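Local structure of LbaCas13a H328A (C2c2) (5WLH) at residues 22-27 / 244-249; 975-980 / 1035-1040. The protein binds a CRISPR guide RNA and, as a Cas13a nuclease, probably cuts RNA once a target matching that guide has been bound. All blocks are in the same frame, centred on the assembly; numbering follows the deposited sequence.

Interaction 1: residues 22-27 / 244-249; sequences AKTAVV and KNMNMP. With nucleotides of chain B.
Val26 projects from strand 22-28 against the backbone of Asn247, and its two methyl groups divide the work. With CG1 anti to its own backbone N (chi1 173°), the valine turns CG1 onto CA and OD1 of Asn247, while CG2 meets the same CA and the carbonyl carbon of Met246. The side chains of Val26 and Met246 also approach, CG2 of the valine lying 4.3 Å from CB of the methionine. Beyond the protein, Val26 CG2 comes within 3.8 Å of N1 of adenosine A26 in the RNA, chain B.

Met246 reaches back toward the start of the strand. Its chain bends at the thioether (chi3 -45°), which sets Met246 CE 3.9 Å from Thr24 CB. SD of Met246 meanwhile lies 3.4 Å from O2' of G23, and its CG touches the sugar of C12, so this one side chain packs between the strand and two nucleotides.

Met248 SD lies 4.0 Å from Val26 CB. The same Met248 SD lies 3.6 Å from A26 N3, and Ser486 and Tyr489 of helix 486-517 also touch this side chain. Asn247 OD1 accepts from the backbone N of Met248 and from Gln251 NE2, and Gln33 takes up its ND2; this fixes the amide that Val26 CG1 touches.

No hydrogen bond joins the two segments; the hydroxyl of Thr24 is turned to the RNA instead. Thr24 OG1 shares a 2.9 Å hydrogen bond with G23 O2', and A26 N6 donates weakly to the same OG1 (134° at the hydrogen). The strand and the loop thus adhere through methyl and thioether groups packed on each other and on the loop backbone, and one buried hydroxyl links the 2'-hydroxyl of G23 and, weakly, the amino group of A26, an arrangement consistent with sensing both groups together.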
loop_
_atom_site.group_PDB
_atom_site.type_symbol
_atom_site.label_atom_id
_atom_site.label_comp_id
_atom_site.label_asym_id
_atom_site.label_seq_id
_atom_site.Cartn_x
_atom_site.Cartn_y
_atom_site.Cartn_z
ATOM N N ALA A 22 -12.843 -15.993 -14.057
ATOM C CA ALA A 22 -12.614 -16.897 -12.946
ATOM C C ALA A 22 -11.516 -16.368 -12.031
ATOM O O ALA A 22 -10.775 -15.440 -12.362
ATOM C CB ALA A 22 -12.253 -18.287 -13.478
ATOM N N LYS A 23 -11.434 -16.957 -10.853
ATOM C CA LYS A 23 -10.296 -16.720 -9.984
ATOM C C LYS A 23 -9.440 -17.966 -9.932
ATOM O O LYS A 23 -9.885 -19.070 -10.260
ATOM C CB LYS A 23 -10.754 -16.318 -8.588
ATOM C CG LYS A 23 -11.665 -15.096 -8.607
ATOM C CD LYS A 23 -11.873 -14.526 -7.219
ATOM C CE LYS A 23 -12.445 -13.119 -7.287
ATOM N NZ LYS A 23 -11.383 -12.085 -7.364
ATOM N N THR A 24 -8.197 -17.795 -9.508
ATOM C CA THR A 24 -7.355 -18.942 -9.226
ATOM C C THR A 24 -7.096 -19.011 -7.733
ATOM O O THR A 24 -7.163 -18.002 -7.026
ATOM C CB THR A 24 -6.019 -18.888 -9.975
ATOM O OG1 THR A 24 -5.161 -17.923 -9.350
ATOM C CG2 THR A 24 -6.238 -18.493 -11.421
ATOM N N ALA A 25 -6.841 -20.220 -7.258
ATOM C CA ALA A 25 -6.384 -20.423 -5.900
ATOM C C ALA A 25 -5.430 -21.591 -5.936
ATOM O O ALA A 25 -5.362 -22.327 -6.921
ATOM C CB ALA A 25 -7.547 -20.688 -4.929
ATOM N N VAL A 26 -4.697 -21.765 -4.847
ATOM C CA VAL A 26 -3.908 -22.964 -4.632
ATOM C C VAL A 26 -4.515 -23.700 -3.449
ATOM O O VAL A 26 -4.678 -23.123 -2.370
ATOM C CB VAL A 26 -2.429 -22.647 -4.376
ATOM C CG1 VAL A 26 -1.697 -23.916 -3.996
ATOM C CG2 VAL A 26 -1.788 -22.046 -5.626
ATOM N N VAL A 27 -4.867 -24.958 -3.642
ATOM C CA VAL A 27 -5.402 -25.743 -2.535
ATOM C C VAL A 27 -4.415 -26.848 -2.206
ATOM O O VAL A 27 -3.650 -27.307 -3.061
ATOM C CB VAL A 27 -6.804 -26.307 -2.836
ATOM C CG1 VAL A 27 -7.789 -25.161 -3.084
ATOM C CG2 VAL A 27 -6.759 -27.265 -4.008
ATOM N N LYS A 244 -2.629 -25.565 -13.117
ATOM C CA LYS A 244 -2.794 -26.684 -12.199
ATOM C C LYS A 244 -1.551 -26.896 -11.351
ATOM O O LYS A 244 -1.647 -27.366 -10.211
ATOM C CB LYS A 244 -3.132 -27.949 -12.980
ATOM C CG LYS A 244 -3.744 -29.029 -12.117
ATOM C CD LYS A 244 -4.002 -30.289 -12.926
ATOM C CE LYS A 244 -4.602 -31.381 -12.047
ATOM N NZ LYS A 244 -4.560 -32.692 -12.727
ATOM N N ASN A 245 -0.383 -26.540 -11.873
ATOM C CA ASN A 245 0.863 -26.728 -11.158
ATOM C C ASN A 245 1.280 -25.517 -10.337
ATOM O O ASN A 245 2.371 -25.528 -9.767
ATOM C CB ASN A 245 1.968 -27.099 -12.135
ATOM C CG ASN A 245 1.914 -28.555 -12.507
ATOM O OD1 ASN A 245 2.390 -29.399 -11.763
ATOM N ND2 ASN A 245 1.313 -28.859 -13.639
ATOM N N MET A 246 0.446 -24.489 -10.255
ATOM C CA MET A 246 0.786 -23.360 -9.400
ATOM C C MET A 246 0.864 -23.812 -7.940
ATOM O O MET A 246 0.302 -24.831 -7.546
ATOM C CB MET A 246 -0.227 -22.228 -9.577
ATOM C CG MET A 246 0.029 -21.379 -10.843
ATOM S SD MET A 246 -1.027 -19.908 -10.960
ATOM C CE MET A 246 -2.587 -20.665 -10.499
ATOM N N ASN A 247 1.621 -23.070 -7.139
ATOM C CA ASN A 247 1.787 -23.453 -5.746
ATOM C C ASN A 247 2.173 -22.220 -4.948
ATOM O O ASN A 247 2.416 -21.145 -5.497
ATOM C CB ASN A 247 2.835 -24.561 -5.583
ATOM C CG ASN A 247 2.504 -25.502 -4.443
ATOM O OD1 ASN A 247 1.845 -25.105 -3.484
ATOM N ND2 ASN A 247 2.943 -26.757 -4.545
ATOM N N MET A 248 2.200 -22.397 -3.638
ATOM C CA MET A 248 2.652 -21.377 -2.712
ATOM C C MET A 248 4.175 -21.352 -2.651
ATOM O O MET A 248 4.839 -22.276 -3.127
ATOM C CB MET A 248 2.048 -21.683 -1.343
ATOM C CG MET A 248 0.541 -21.833 -1.393
ATOM S SD MET A 248 -0.243 -20.324 -1.961
ATOM C CE MET A 248 0.216 -19.221 -0.622
ATOM N N PRO A 249 4.760 -20.315 -2.027
ATOM C CA PRO A 249 6.234 -20.245 -1.924
ATOM C C PRO A 249 6.856 -21.335 -1.064
ATOM O O PRO A 249 7.992 -21.754 -1.336
ATOM C CB PRO A 249 6.484 -18.866 -1.290
ATOM C CG PRO A 249 5.214 -18.105 -1.397
ATOM C CD PRO A 249 4.098 -19.111 -1.491
ATOM P P C B 12 7.799 -22.289 -9.217
ATOM O OP1 C B 12 8.125 -23.571 -8.520
ATOM O OP2 C B 12 8.824 -21.493 -9.942
ATOM O "O5'" C B 12 6.596 -22.529 -10.223
ATOM C "C5'" C B 12 5.494 -23.329 -9.839
ATOM C "C4'" C B 12 4.483 -23.396 -10.949
ATOM O "O4'" C B 12 3.889 -22.089 -11.143
ATOM C "C3'" C B 12 5.050 -23.733 -12.325
ATOM O "O3'" C B 12 5.329 -25.112 -12.518
ATOM C "C2'" C B 12 3.974 -23.192 -13.240
ATOM O "O2'" C B 12 2.840 -24.038 -13.200
ATOM C "C1'" C B 12 3.620 -21.894 -12.528
ATOM N N1 C B 12 4.453 -20.790 -13.051
ATOM C C2 C B 12 4.032 -20.246 -14.268
ATOM O O2 C B 12 3.000 -20.675 -14.810
ATOM N N3 C B 12 4.744 -19.250 -14.811
ATOM C C4 C B 12 5.850 -18.822 -14.197
ATOM N N4 C B 12 6.516 -17.837 -14.808
ATOM C C5 C B 12 6.335 -19.363 -12.956
ATOM C C6 C B 12 5.606 -20.366 -12.437
ATOM P P G B 23 -4.049 -15.003 -16.691
ATOM O OP1 G B 23 -5.536 -14.869 -16.687
ATOM O OP2 G B 23 -3.219 -13.860 -17.115
ATOM O "O5'" G B 23 -3.517 -15.415 -15.254
ATOM C "C5'" G B 23 -4.096 -16.521 -14.582
ATOM C "C4'" G B 23 -3.408 -16.760 -13.269
ATOM O "O4'" G B 23 -1.988 -16.941 -13.465
ATOM C "C3'" G B 23 -3.487 -15.625 -12.276
ATOM O "O3'" G B 23 -4.748 -15.561 -11.633
ATOM C "C2'" G B 23 -2.335 -15.935 -11.336
ATOM O "O2'" G B 23 -2.695 -16.995 -10.455
ATOM C "C1'" G B 23 -1.292 -16.471 -12.320
ATOM N N9 G B 23 -0.333 -15.438 -12.755
ATOM C C8 G B 23 -0.335 -14.732 -13.938
ATOM N N7 G B 23 0.685 -13.903 -14.026
ATOM C C5 G B 23 1.407 -14.106 -12.841
ATOM C C6 G B 23 2.600 -13.505 -12.364
ATOM O O6 G B 23 3.284 -12.648 -12.942
ATOM N N1 G B 23 2.981 -14.004 -11.111
ATOM C C2 G B 23 2.270 -14.950 -10.401
ATOM N N2 G B 23 2.738 -15.346 -9.204
ATOM N N3 G B 23 1.157 -15.515 -10.846
ATOM C C4 G B 23 0.785 -15.038 -12.050
ATOM P P A B 26 -2.180 -10.573 -2.563
ATOM O OP1 A B 26 -1.430 -9.603 -1.727
ATOM O OP2 A B 26 -1.991 -10.677 -4.027
ATOM O "O5'" A B 26 -1.940 -12.022 -1.965
ATOM C "C5'" A B 26 -1.849 -12.259 -0.562
ATOM C "C4'" A B 26 -1.030 -13.500 -0.316
ATOM O "O4'" A B 26 -1.779 -14.653 -0.790
ATOM C "C3'" A B 26 0.293 -13.523 -1.072
ATOM O "O3'" A B 26 1.232 -14.305 -0.344
ATOM C "C2'" A B 26 -0.086 -14.244 -2.361
ATOM O "O2'" A B 26 0.986 -14.814 -3.079
ATOM C "C1'" A B 26 -1.082 -15.286 -1.848
ATOM N N9 A B 26 -2.064 -15.629 -2.871
ATOM C C8 A B 26 -3.258 -14.997 -3.105
ATOM N N7 A B 26 -3.907 -15.497 -4.140
ATOM C C5 A B 26 -3.082 -16.507 -4.587
ATOM C C6 A B 26 -3.231 -17.416 -5.651
ATOM N N6 A B 26 -4.306 -17.390 -6.453
ATOM N N1 A B 26 -2.235 -18.290 -5.865
ATOM C C2 A B 26 -1.167 -18.285 -5.047
ATOM N N3 A B 26 -0.928 -17.479 -4.012
ATOM C C4 A B 26 -1.941 -16.609 -3.830
#

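Interaction 2: residues 975-980 / 1035-1040; sequences GTISSE and PKLNRN. With nucleotides of chain B.
The guanidinium of Arg1039 is engaged by protein at its edge and by RNA over one face. Gly975 O lies in the guanidinium plane and on a carbonyl lone pair, accepting from Arg1039 NH2 at 2.8 Å with a nearly straight 164° bond. A weak second bond from Arg1039 NE, 3.3 Å long, ends on the same Gly975 O, so two donors hold the rotation of the group. Over the face, C4 of adenosine A36 of chain B sits 3.4 Å above the centre of the guanidinium, and Arg1039 NH1 gives a weak 3.0 Å bond to A36 O2'. The arm runs extended from CG to NE, and the turn at chi4 (-76°) then sets CZ.

Along that arm, Arg1039 CG packs on Ile977 CG1 at 3.8 Å. The other branch of the isoleucine, CG2, meets Leu1037 CD1 at 3.7 Å, and this same methyl of Leu1037 rests on Ser978 O. Ile1042, one turn into helix 1039-1047, touches both aliphatic residues. An alanine in place of Arg1039 would probably leave Gly975 O without these two donors, and the A36 base without the flat group beneath it.

A carbonyl just past the end of helix 960-974 therefore orients a positively charged group, which is likely to steady the nucleotide by its charge as well as its shape.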
loop_
_atom_site.group_PDB
_atom_site.type_symbol
_atom_site.label_atom_id
_atom_site.label_comp_id
_atom_site.label_asym_id
_atom_site.label_seq_id
_atom_site.Cartn_x
_atom_site.Cartn_y
_atom_site.Cartn_z
ATOM N N GLY A 975 -12.877 14.910 17.092
ATOM C CA GLY A 975 -13.274 16.088 16.351
ATOM C C GLY A 975 -14.194 17.021 17.107
ATOM O O GLY A 975 -14.687 17.994 16.520
ATOM N N THR A 976 -14.443 16.758 18.388
ATOM C CA THR A 976 -15.340 17.595 19.188
ATOM C C THR A 976 -14.497 18.481 20.095
ATOM O O THR A 976 -14.107 18.099 21.202
ATOM C CB THR A 976 -16.328 16.756 19.977
ATOM O OG1 THR A 976 -17.039 15.914 19.067
ATOM C CG2 THR A 976 -17.316 17.668 20.689
ATOM N N ILE A 977 -14.236 19.679 19.615
ATOM C CA ILE A 977 -13.425 20.653 20.326
ATOM C C ILE A 977 -14.283 21.339 21.380
ATOM O O ILE A 977 -15.459 21.648 21.143
ATOM C CB ILE A 977 -12.827 21.663 19.332
ATOM C CG1 ILE A 977 -11.973 20.928 18.303
ATOM C CG2 ILE A 977 -11.957 22.685 20.046
ATOM C CD1 ILE A 977 -10.887 20.089 18.936
ATOM N N SER A 978 -13.694 21.569 22.551
ATOM C CA SER A 978 -14.375 22.292 23.616
ATOM C C SER A 978 -14.731 23.708 23.153
ATOM O O SER A 978 -14.136 24.256 22.227
ATOM C CB SER A 978 -13.485 22.338 24.860
ATOM O OG SER A 978 -14.071 23.112 25.891
ATOM N N SER A 979 -15.734 24.297 23.791
ATOM C CA SER A 979 -16.015 25.703 23.520
ATOM C C SER A 979 -15.284 26.623 24.482
ATOM O O SER A 979 -15.402 27.846 24.366
ATOM C CB SER A 979 -17.519 25.978 23.577
ATOM O OG SER A 979 -18.093 25.409 24.733
ATOM N N GLU A 980 -14.534 26.060 25.426
ATOM C CA GLU A 980 -13.814 26.823 26.436
ATOM C C GLU A 980 -12.362 26.972 25.998
ATOM O O GLU A 980 -11.617 25.985 25.939
ATOM C CB GLU A 980 -13.904 26.129 27.794
ATOM C CG GLU A 980 -15.320 25.916 28.307
ATOM C CD GLU A 980 -16.069 27.221 28.517
ATOM O OE1 GLU A 980 -15.407 28.250 28.782
ATOM O OE2 GLU A 980 -17.314 27.215 28.420
ATOM N N PRO A 1035 -10.893 36.168 21.931
ATOM C CA PRO A 1035 -10.600 35.648 20.591
ATOM C C PRO A 1035 -11.488 34.449 20.290
ATOM O O PRO A 1035 -11.910 33.718 21.191
ATOM C CB PRO A 1035 -9.121 35.259 20.672
ATOM C CG PRO A 1035 -8.574 36.100 21.787
ATOM C CD PRO A 1035 -9.687 36.243 22.774
ATOM N N LYS A 1036 -11.810 34.277 19.013
ATOM C CA LYS A 1036 -12.694 33.190 18.626
ATOM C C LYS A 1036 -11.963 31.859 18.757
ATOM O O LYS A 1036 -10.826 31.718 18.296
ATOM C CB LYS A 1036 -13.192 33.388 17.196
ATOM C CG LYS A 1036 -14.354 32.485 16.819
ATOM C CD LYS A 1036 -14.605 32.512 15.329
ATOM C CE LYS A 1036 -15.430 31.315 14.889
ATOM N NZ LYS A 1036 -15.421 31.173 13.403
ATOM N N LEU A 1037 -12.605 30.891 19.401
ATOM C CA LEU A 1037 -12.056 29.541 19.456
ATOM C C LEU A 1037 -12.058 28.974 18.043
ATOM O O LEU A 1037 -13.121 28.769 17.449
ATOM C CB LEU A 1037 -12.871 28.674 20.412
ATOM C CG LEU A 1037 -12.221 27.418 21.008
ATOM C CD1 LEU A 1037 -12.007 26.335 19.955
ATOM C CD2 LEU A 1037 -10.905 27.759 21.673
ATOM N N ASN A 1038 -10.869 28.751 17.489
ATOM C CA ASN A 1038 -10.729 28.265 16.125
ATOM C C ASN A 1038 -10.411 26.771 16.152
ATOM O O ASN A 1038 -9.336 26.362 16.609
ATOM C CB ASN A 1038 -9.653 29.040 15.367
ATOM C CG ASN A 1038 -9.588 28.657 13.908
ATOM O OD1 ASN A 1038 -9.108 27.573 13.564
ATOM N ND2 ASN A 1038 -10.082 29.539 13.031
ATOM N N ARG A 1039 -11.346 25.982 15.630
ATOM C CA ARG A 1039 -11.236 24.529 15.596
ATOM C C ARG A 1039 -9.919 24.051 14.988
ATOM O O ARG A 1039 -9.257 23.156 15.529
ATOM C CB ARG A 1039 -12.415 23.994 14.798
ATOM C CG ARG A 1039 -12.562 22.550 14.864
ATOM C CD ARG A 1039 -13.995 22.164 14.650
ATOM N NE ARG A 1039 -14.071 20.726 14.767
ATOM C CZ ARG A 1039 -13.653 19.921 13.805
ATOM N NH1 ARG A 1039 -13.192 20.442 12.671
ATOM N NH2 ARG A 1039 -13.722 18.612 13.961
ATOM N N ASN A 1040 -9.530 24.622 13.850
ATOM C CA ASN A 1040 -8.323 24.158 13.175
ATOM C C ASN A 1040 -7.065 24.526 13.954
ATOM O O ASN A 1040 -6.078 23.775 13.943
ATOM C CB ASN A 1040 -8.270 24.731 11.760
ATOM C CG ASN A 1040 -9.405 24.215 10.885
ATOM O OD1 ASN A 1040 -9.927 23.116 11.101
ATOM N ND2 ASN A 1040 -9.798 25.008 9.907
ATOM P P A B 36 -18.076 15.127 10.273
ATOM O OP1 A B 36 -18.983 15.745 11.266
ATOM O OP2 A B 36 -18.592 14.169 9.273
ATOM O "O5'" A B 36 -17.319 16.254 9.463
ATOM C "C5'" A B 36 -18.040 17.141 8.626
ATOM C "C4'" A B 36 -17.592 18.561 8.840
ATOM O "O4'" A B 36 -17.843 18.962 10.214
ATOM C "C3'" A B 36 -16.120 18.822 8.604
ATOM O "O3'" A B 36 -16.034 20.202 8.248
ATOM C "C2'" A B 36 -15.534 18.612 10.003
ATOM O "O2'" A B 36 -14.261 19.179 10.206
ATOM C "C1'" A B 36 -16.611 19.276 10.855
ATOM N N9 A B 36 -16.745 18.809 12.230
ATOM C C8 A B 36 -16.680 17.535 12.740
ATOM N N7 A B 36 -16.940 17.481 14.026
ATOM C C5 A B 36 -17.226 18.800 14.372
ATOM C C6 A B 36 -17.585 19.416 15.587
ATOM N N6 A B 36 -17.720 18.750 16.740
ATOM N N1 A B 36 -17.798 20.754 15.579
ATOM C C2 A B 36 -17.666 21.423 14.430
ATOM N N3 A B 36 -17.339 20.951 13.228
ATOM C C4 A B 36 -17.128 19.620 13.272
#

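How the interactions relate
Both contacts are built next to the RNA, but on opposite sides of the chain's centre, with their own centres 55 Å apart and no element in common. Interaction 1 is fully buried and joins a strand near the N-terminus to a loop more than 200 residues later; apolar packing holds it, and its hydroxyl group serves the nucleotides. Interaction 2 lies nearer the surface and ties the loop after helix 960-974 to the start of helix 1039-1047, with an arginine-to-carbonyl bond added to its aliphatic packing. The first contact meets the RNA with neutral groups alone among those described, while the second adds a charged arginine.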